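Local structure of putative cell surface protein, similar to internalin proteins (Listeria monocytogenes EGD-e, 5KZS) at residues L309-F320 with C331-N340. The protein is of unknown function but, as a leucine-rich-repeat cell-surface protein of the internalin family, probably takes part in contacts with host proteins. Sequence-based numbering, arbitrary orientation.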
ATOM      1  N   LEU A 309     -37.844 -14.587  18.414  1.00 95.33           N
ATOM      2  CA  LEU A 309     -37.227 -13.718  19.419  1.00 97.62           C
ATOM      3  C   LEU A 309     -38.257 -12.883  20.187  1.00 98.39           C
ATOM      4  O   LEU A 309     -39.183 -12.318  19.582  1.00 95.33           O
ATOM      5  CB  LEU A 309     -36.232 -12.764  18.745  1.00 98.08           C
ATOM      6  CG  LEU A 309     -35.161 -13.378  17.847  1.00 96.09           C
ATOM      7  CD1 LEU A 309     -34.490 -12.283  17.032  1.00 96.25           C
ATOM      8  CD2 LEU A 309     -34.155 -14.147  18.686  1.00 96.00           C
ATOM      9  N   SER A 310     -38.071 -12.782  21.509  1.00 99.99           N
ATOM     10  CA  SER A 310     -38.857 -11.856  22.346  1.00102.15           C
ATOM     11  C   SER A 310     -38.427 -10.401  22.096  1.00102.84           C
ATOM     12  O   SER A 310     -37.336 -10.165  21.567  1.00100.45           O
ATOM     13  CB  SER A 310     -38.767 -12.210  23.847  1.00103.57           C
ATOM     14  OG  SER A 310     -37.791 -13.204  24.116  1.00103.28           O
ATOM     15  N   PRO A 311     -39.287  -9.421  22.460  1.00106.06           N
ATOM     16  CA  PRO A 311     -38.938  -8.016  22.254  1.00105.81           C
ATOM     17  C   PRO A 311     -37.625  -7.645  22.919  1.00105.29           C
ATOM     18  O   PRO A 311     -37.380  -8.044  24.062  1.00105.75           O
ATOM     19  CB  PRO A 311     -40.097  -7.264  22.911  1.00108.38           C
ATOM     20  CG  PRO A 311     -41.248  -8.192  22.784  1.00108.69           C
ATOM     21  CD  PRO A 311     -40.654  -9.553  23.001  1.00108.15           C
ATOM     22  N   GLY A 312     -36.792  -6.909  22.192  1.00103.56           N
ATOM     23  CA  GLY A 312     -35.494  -6.496  22.700  1.00104.48           C
ATOM     24  C   GLY A 312     -34.568  -5.909  21.656  1.00103.57           C
ATOM     25  O   GLY A 312     -34.952  -5.697  20.497  1.00101.11           O
ATOM     26  N   VAL A 313     -33.338  -5.656  22.095  1.00104.12           N
ATOM     27  CA  VAL A 313     -32.306  -5.024  21.290  1.00102.29           C
ATOM     28  C   VAL A 313     -31.199  -6.055  21.104  1.00100.45           C
ATOM     29  O   VAL A 313     -30.595  -6.507  22.077  1.00102.29           O
ATOM     30  CB  VAL A 313     -31.808  -3.744  21.989  1.00104.44           C
ATOM     31  CG1 VAL A 313     -30.511  -3.229  21.369  1.00104.67           C
ATOM     32  CG2 VAL A 313     -32.908  -2.680  21.953  1.00104.77           C
ATOM     33  N   TYR A 314     -30.947  -6.420  19.848  1.00 97.28           N
ATOM     34  CA  TYR A 314     -30.082  -7.543  19.508  1.00 95.53           C
ATOM     35  C   TYR A 314     -28.897  -7.125  18.639  1.00 93.80           C
ATOM     36  O   TYR A 314     -29.090  -6.597  17.541  1.00 92.25           O
ATOM     37  CB  TYR A 314     -30.904  -8.585  18.754  1.00 95.29           C
ATOM     38  CG  TYR A 314     -31.948  -9.279  19.596  1.00 98.16           C
ATOM     39  CD1 TYR A 314     -31.595 -10.312  20.472  1.00100.02           C
ATOM     40  CD2 TYR A 314     -33.296  -8.922  19.514  1.00 99.59           C
ATOM     41  CE1 TYR A 314     -32.553 -10.962  21.243  1.00101.22           C
ATOM     42  CE2 TYR A 314     -34.261  -9.571  20.278  1.00100.78           C
ATOM     43  CZ  TYR A 314     -33.888 -10.588  21.139  1.00100.60           C
ATOM     44  OH  TYR A 314     -34.838 -11.228  21.892  1.00100.37           O
ATOM     45  N   ASN A 315     -27.680  -7.383  19.115  1.00 93.08           N
ATOM     46  CA  ASN A 315     -26.474  -7.143  18.316  1.00 91.39           C
ATOM     47  C   ASN A 315     -26.265  -8.318  17.376  1.00 88.47           C
ATOM     48  O   ASN A 315     -25.766  -9.366  17.784  1.00 89.08           O
ATOM     49  CB  ASN A 315     -25.250  -6.960  19.210  1.00 93.14           C
ATOM     50  CG  ASN A 315     -25.351  -5.730  20.084  1.00 96.71           C
ATOM     51  OD1 ASN A 315     -25.728  -4.657  19.617  1.00 98.91           O
ATOM     52  ND2 ASN A 315     -25.012  -5.877  21.358  1.00 99.72           N
ATOM     53  N   PHE A 316     -26.656  -8.144  16.117  1.00 86.50           N
ATOM     54  CA  PHE A 316     -26.561  -9.219  15.124  1.00 84.64           C
ATOM     55  C   PHE A 316     -25.261  -9.171  14.351  1.00 83.91           C
ATOM     56  O   PHE A 316     -24.580  -8.138  14.319  1.00 84.93           O
ATOM     57  CB  PHE A 316     -27.747  -9.184  14.149  1.00 84.03           C
ATOM     58  CG  PHE A 316     -28.879 -10.087  14.555  1.00 85.28           C
ATOM     59  CD1 PHE A 316     -29.823  -9.670  15.494  1.00 86.56           C
ATOM     60  CD2 PHE A 316     -28.986 -11.371  14.022  1.00 84.19           C
ATOM     61  CE1 PHE A 316     -30.854 -10.511  15.883  1.00 87.50           C
ATOM     62  CE2 PHE A 316     -30.013 -12.211  14.405  1.00 84.50           C
ATOM     63  CZ  PHE A 316     -30.948 -11.782  15.336  1.00 86.83           C
ATOM     64  N   ASN A 317     -24.910 -10.316  13.770  1.00 82.08           N
ATOM     65  CA  ASN A 317     -23.942 -10.370  12.685  1.00 81.37           C
ATOM     66  C   ASN A 317     -24.174 -11.526  11.737  1.00 80.39           C
ATOM     67  O   ASN A 317     -24.783 -12.525  12.075  1.00 80.71           O
ATOM     68  CB  ASN A 317     -22.491 -10.422  13.192  1.00 81.92           C
ATOM     69  CG  ASN A 317     -22.126 -11.754  13.830  1.00 81.62           C
ATOM     70  OD1 ASN A 317     -21.543 -12.637  13.188  1.00 78.36           O
ATOM     71  ND2 ASN A 317     -22.464 -11.899  15.106  1.00 82.87           N
ATOM     72  N   VAL A 318     -23.640 -11.360  10.542  1.00 82.12           N
ATOM     73  CA  VAL A 318     -23.545 -12.408   9.553  1.00 83.03           C
ATOM     74  C   VAL A 318     -22.039 -12.686   9.451  1.00 82.24           C
ATOM     75  O   VAL A 318     -21.240 -11.781   9.629  1.00 83.11           O
ATOM     76  CB  VAL A 318     -24.195 -11.920   8.227  1.00 85.11           C
ATOM     77  CG1 VAL A 318     -23.450 -12.386   6.978  1.00 86.99           C
ATOM     78  CG2 VAL A 318     -25.656 -12.339   8.179  1.00 83.85           C
ATOM     79  N   GLN A 319     -21.674 -13.945   9.218  1.00 80.94           N
ATOM     80  CA  GLN A 319     -20.290 -14.361   8.988  1.00 77.75           C
ATOM     81  C   GLN A 319     -20.235 -15.307   7.803  1.00 76.68           C
ATOM     82  O   GLN A 319     -21.073 -16.188   7.677  1.00 74.84           O
ATOM     83  CB  GLN A 319     -19.741 -15.093  10.201  1.00 78.88           C
ATOM     84  CG  GLN A 319     -19.169 -14.193  11.266  1.00 80.18           C
ATOM     85  CD  GLN A 319     -18.738 -14.966  12.503  1.00 82.17           C
ATOM     86  OE1 GLN A 319     -18.068 -16.000  12.404  1.00 83.01           O
ATOM     87  NE2 GLN A 319     -19.126 -14.473  13.677  1.00 82.87           N
ATOM     88  N   PHE A 320     -19.246 -15.137   6.942  1.00 77.05           N
ATOM     89  CA  PHE A 320     -19.045 -16.068   5.843  1.00 79.64           C
ATOM     90  C   PHE A 320     -17.584 -16.099   5.402  1.00 82.78           C
ATOM     91  O   PHE A 320     -16.734 -15.399   5.966  1.00 85.27           O
ATOM     92  CB  PHE A 320     -20.004 -15.776   4.679  1.00 78.89           C
ATOM     93  CG  PHE A 320     -19.750 -14.469   3.976  1.00 79.87           C
ATOM     94  CD1 PHE A 320     -18.884 -14.405   2.886  1.00 78.97           C
ATOM     95  CD2 PHE A 320     -20.414 -13.303   4.377  1.00 80.18           C
ATOM     96  CE1 PHE A 320     -18.662 -13.206   2.224  1.00 79.66           C
ATOM     97  CE2 PHE A 320     -20.198 -12.105   3.716  1.00 80.63           C
ATOM     98  CZ  PHE A 320     -19.318 -12.056   2.638  1.00 80.54           C
ATOM     99  N   CYS A 331     -15.314 -12.985   6.580  1.00 79.80           N
ATOM    100  CA  CYS A 331     -16.085 -11.774   6.281  1.00 77.38           C
ATOM    101  C   CYS A 331     -17.129 -11.595   7.381  1.00 75.06           C
ATOM    102  O   CYS A 331     -17.765 -12.553   7.750  1.00 76.19           O
ATOM    103  CB  CYS A 331     -16.745 -11.894   4.906  1.00 77.62           C
ATOM    104  SG  CYS A 331     -15.561 -11.985   3.532  1.00 77.43           S
ATOM    105  N   VAL A 332     -17.267 -10.395   7.933  1.00 73.22           N
ATOM    106  CA  VAL A 332     -18.225 -10.134   9.018  1.00 73.02           C
ATOM    107  C   VAL A 332     -19.009  -8.847   8.733  1.00 73.59           C
ATOM    108  O   VAL A 332     -18.451  -7.872   8.247  1.00 76.30           O
ATOM    109  CB  VAL A 332     -17.539  -9.937  10.394  1.00 73.07           C
ATOM    110  CG1 VAL A 332     -18.397 -10.510  11.511  1.00 71.23           C
ATOM    111  CG2 VAL A 332     -16.149 -10.533  10.418  1.00 74.99           C
ATOM    112  N   TYR A 333     -20.302  -8.838   9.026  1.00 72.62           N
ATOM    113  CA  TYR A 333     -21.095  -7.622   8.918  1.00 73.38           C
ATOM    114  C   TYR A 333     -22.032  -7.584  10.103  1.00 75.74           C
ATOM    115  O   TYR A 333     -22.739  -8.554  10.350  1.00 75.74           O
ATOM    116  CB  TYR A 333     -21.827  -7.570   7.574  1.00 72.50           C
ATOM    117  CG  TYR A 333     -20.846  -7.439   6.447  1.00 72.29           C
ATOM    118  CD1 TYR A 333     -20.385  -6.193   6.051  1.00 73.26           C
ATOM    119  CD2 TYR A 333     -20.302  -8.570   5.835  1.00 70.98           C
ATOM    120  CE1 TYR A 333     -19.431  -6.069   5.042  1.00 74.87           C
ATOM    121  CE2 TYR A 333     -19.355  -8.459   4.827  1.00 70.89           C
ATOM    122  CZ  TYR A 333     -18.912  -7.209   4.429  1.00 72.70           C
ATOM    123  OH  TYR A 333     -17.968  -7.084   3.420  1.00 68.88           O
ATOM    124  N   ASP A 334     -21.984  -6.491  10.862  1.00 79.50           N
ATOM    125  CA  ASP A 334     -22.792  -6.321  12.074  1.00 83.62           C
ATOM    126  C   ASP A 334     -23.941  -5.311  11.897  1.00 86.16           C
ATOM    127  O   ASP A 334     -23.901  -4.436  11.020  1.00 88.22           O
ATOM    128  CB  ASP A 334     -21.907  -5.848  13.233  1.00 86.11           C
ATOM    129  CG  ASP A 334     -20.681  -6.721  13.437  1.00 86.84           C
ATOM    130  OD1 ASP A 334     -20.613  -7.831  12.876  1.00 88.08           O
ATOM    131  OD2 ASP A 334     -19.776  -6.286  14.169  1.00 89.58           O
ATOM    132  N   TRP A 335     -24.968  -5.448  12.732  1.00 85.73           N
ATOM    133  CA  TRP A 335     -25.994  -4.416  12.874  1.00 86.22           C
ATOM    134  C   TRP A 335     -26.823  -4.662  14.126  1.00 85.51           C
ATOM    135  O   TRP A 335     -26.851  -5.775  14.650  1.00 82.70           O
ATOM    136  CB  TRP A 335     -26.901  -4.340  11.638  1.00 85.67           C
ATOM    137  CG  TRP A 335     -27.852  -5.464  11.504  1.00 84.94           C
ATOM    138  CD1 TRP A 335     -29.174  -5.457  11.833  1.00 86.31           C
ATOM    139  CD2 TRP A 335     -27.571  -6.768  10.999  1.00 85.04           C
ATOM    140  NE1 TRP A 335     -29.737  -6.674  11.567  1.00 84.89           N
ATOM    141  CE2 TRP A 335     -28.774  -7.502  11.053  1.00 84.79           C
ATOM    142  CE3 TRP A 335     -26.419  -7.395  10.510  1.00 85.69           C
ATOM    143  CZ2 TRP A 335     -28.861  -8.839  10.629  1.00 84.75           C
ATOM    144  CZ3 TRP A 335     -26.505  -8.736  10.093  1.00 85.83           C
ATOM    145  CH2 TRP A 335     -27.720  -9.436  10.157  1.00 83.98           C
ATOM    146  N   VAL A 336     -27.475  -3.604  14.599  1.00 86.98           N
ATOM    147  CA  VAL A 336     -28.395  -3.684  15.724  1.00 88.90           C
ATOM    148  C   VAL A 336     -29.799  -3.892  15.161  1.00 88.20           C
ATOM    149  O   VAL A 336     -30.228  -3.137  14.289  1.00 90.68           O
ATOM    150  CB  VAL A 336     -28.354  -2.403  16.590  1.00 91.86           C
ATOM    151  CG1 VAL A 336     -29.448  -2.422  17.663  1.00 93.97           C
ATOM    152  CG2 VAL A 336     -26.979  -2.228  17.223  1.00 91.76           C
ATOM    153  N   LEU A 337     -30.492  -4.913  15.665  1.00 86.93           N
ATOM    154  CA  LEU A 337     -31.899  -5.192  15.330  1.00 87.57           C
ATOM    155  C   LEU A 337     -32.801  -5.021  16.556  1.00 87.99           C
ATOM    156  O   LEU A 337     -32.660  -5.757  17.544  1.00 86.00           O
ATOM    157  CB  LEU A 337     -32.052  -6.621  14.812  1.00 86.59           C
ATOM    158  CG  LEU A 337     -33.419  -7.018  14.252  1.00 85.53           C
ATOM    159  CD1 LEU A 337     -33.676  -6.298  12.936  1.00 85.77           C
ATOM    160  CD2 LEU A 337     -33.486  -8.523  14.061  1.00 84.66           C
ATOM    161  N   THR A 338     -33.722  -4.060  16.481  1.00 88.45           N
ATOM    162  CA  THR A 338     -34.694  -3.833  17.541  1.00 91.10           C
ATOM    163  C   THR A 338     -35.981  -4.588  17.211  1.00 91.93           C
ATOM    164  O   THR A 338     -36.531  -4.446  16.117  1.00 90.54           O
ATOM    165  CB  THR A 338     -34.958  -2.333  17.725  1.00 93.23           C
ATOM    166  OG1 THR A 338     -33.733  -1.700  18.119  1.00 95.02           O
ATOM    167  CG2 THR A 338     -36.036  -2.074  18.786  1.00 94.38           C
ATOM    168  N   VAL A 339     -36.429  -5.415  18.155  1.00 93.75           N
ATOM    169  CA  VAL A 339     -37.679  -6.152  18.034  1.00 94.39           C
ATOM    170  C   VAL A 339     -38.660  -5.554  19.038  1.00 98.52           C
ATOM    171  O   VAL A 339     -38.347  -5.449  20.226  1.00 97.41           O
ATOM    172  CB  VAL A 339     -37.467  -7.655  18.303  1.00 94.01           C
ATOM    173  CG1 VAL A 339     -38.785  -8.420  18.229  1.00 94.73           C
ATOM    174  CG2 VAL A 339     -36.460  -8.230  17.308  1.00 92.01           C
ATOM    175  N   ASN A 340     -39.831  -5.152  18.543  1.00104.12           N
ATOM    176  CA  ASN A 340     -40.936  -4.641  19.376  1.00109.83           C
ATOM    177  C   ASN A 340     -42.267  -5.292  18.984  1.00110.71           C
ATOM    178  O   ASN A 340     -42.339  -6.160  18.113  1.00109.93           O
ATOM    179  CB  ASN A 340     -41.037  -3.102  19.314  1.00112.91           C
ATOM    180  CG  ASN A 340     -40.804  -2.545  17.917  1.00113.89           C
ATOM    181  OD1 ASN A 340     -39.787  -1.894  17.670  1.00114.58           O
ATOM    182  ND2 ASN A 340     -41.732  -2.807  16.996  1.00113.33           N
ATOM    183  OXT ASN A 340     -43.311  -4.974  19.549  1.00113.61           O
TER
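Phe316 CB sits over the centre of one face of the Trp335 six-membered ring, 3.7 Å from its centroid, in a CH-pi contact. The two aromatic planes, inclined at 23°, are slid so far apart that they barely overlap; Phe316 CE1 meets Leu337 CD2 at 3.8 Å, while Leu309 CD1 lies in plane at the edge of the Phe316 ring. Trp335 owes its place to CG standing between the backbone N and carbonyl carbon (chi1 73°), which swings the indole across the neighbouring strand until CH2 touches Val318 CG2. Phe320 uses the same torsion to lay a face on Cys331: Cys331 CB is 3.5 Å from the Phe320 ring centroid, and Cys331 SG lies obliquely, 4.2 Å from the same centroid. Leu309 CD1 also covers one face of the Tyr314 ring, toward its rim, and Ser310 O takes the hydroxyl's hydrogen bond in plane at the edge. Phe316, Val318, Phe320, Cys331, Tyr333, Trp335 and Leu337 line one face of an antiparallel beta hairpin in the C-terminal mixed sheet, flanked by strands 243-252 and 279-283. Ten backbone hydrogen bonds zip it from Gly312–Val339 to Phe320–Cys331. On the other face, Gln319 NE2 donates to Asn317 OD1.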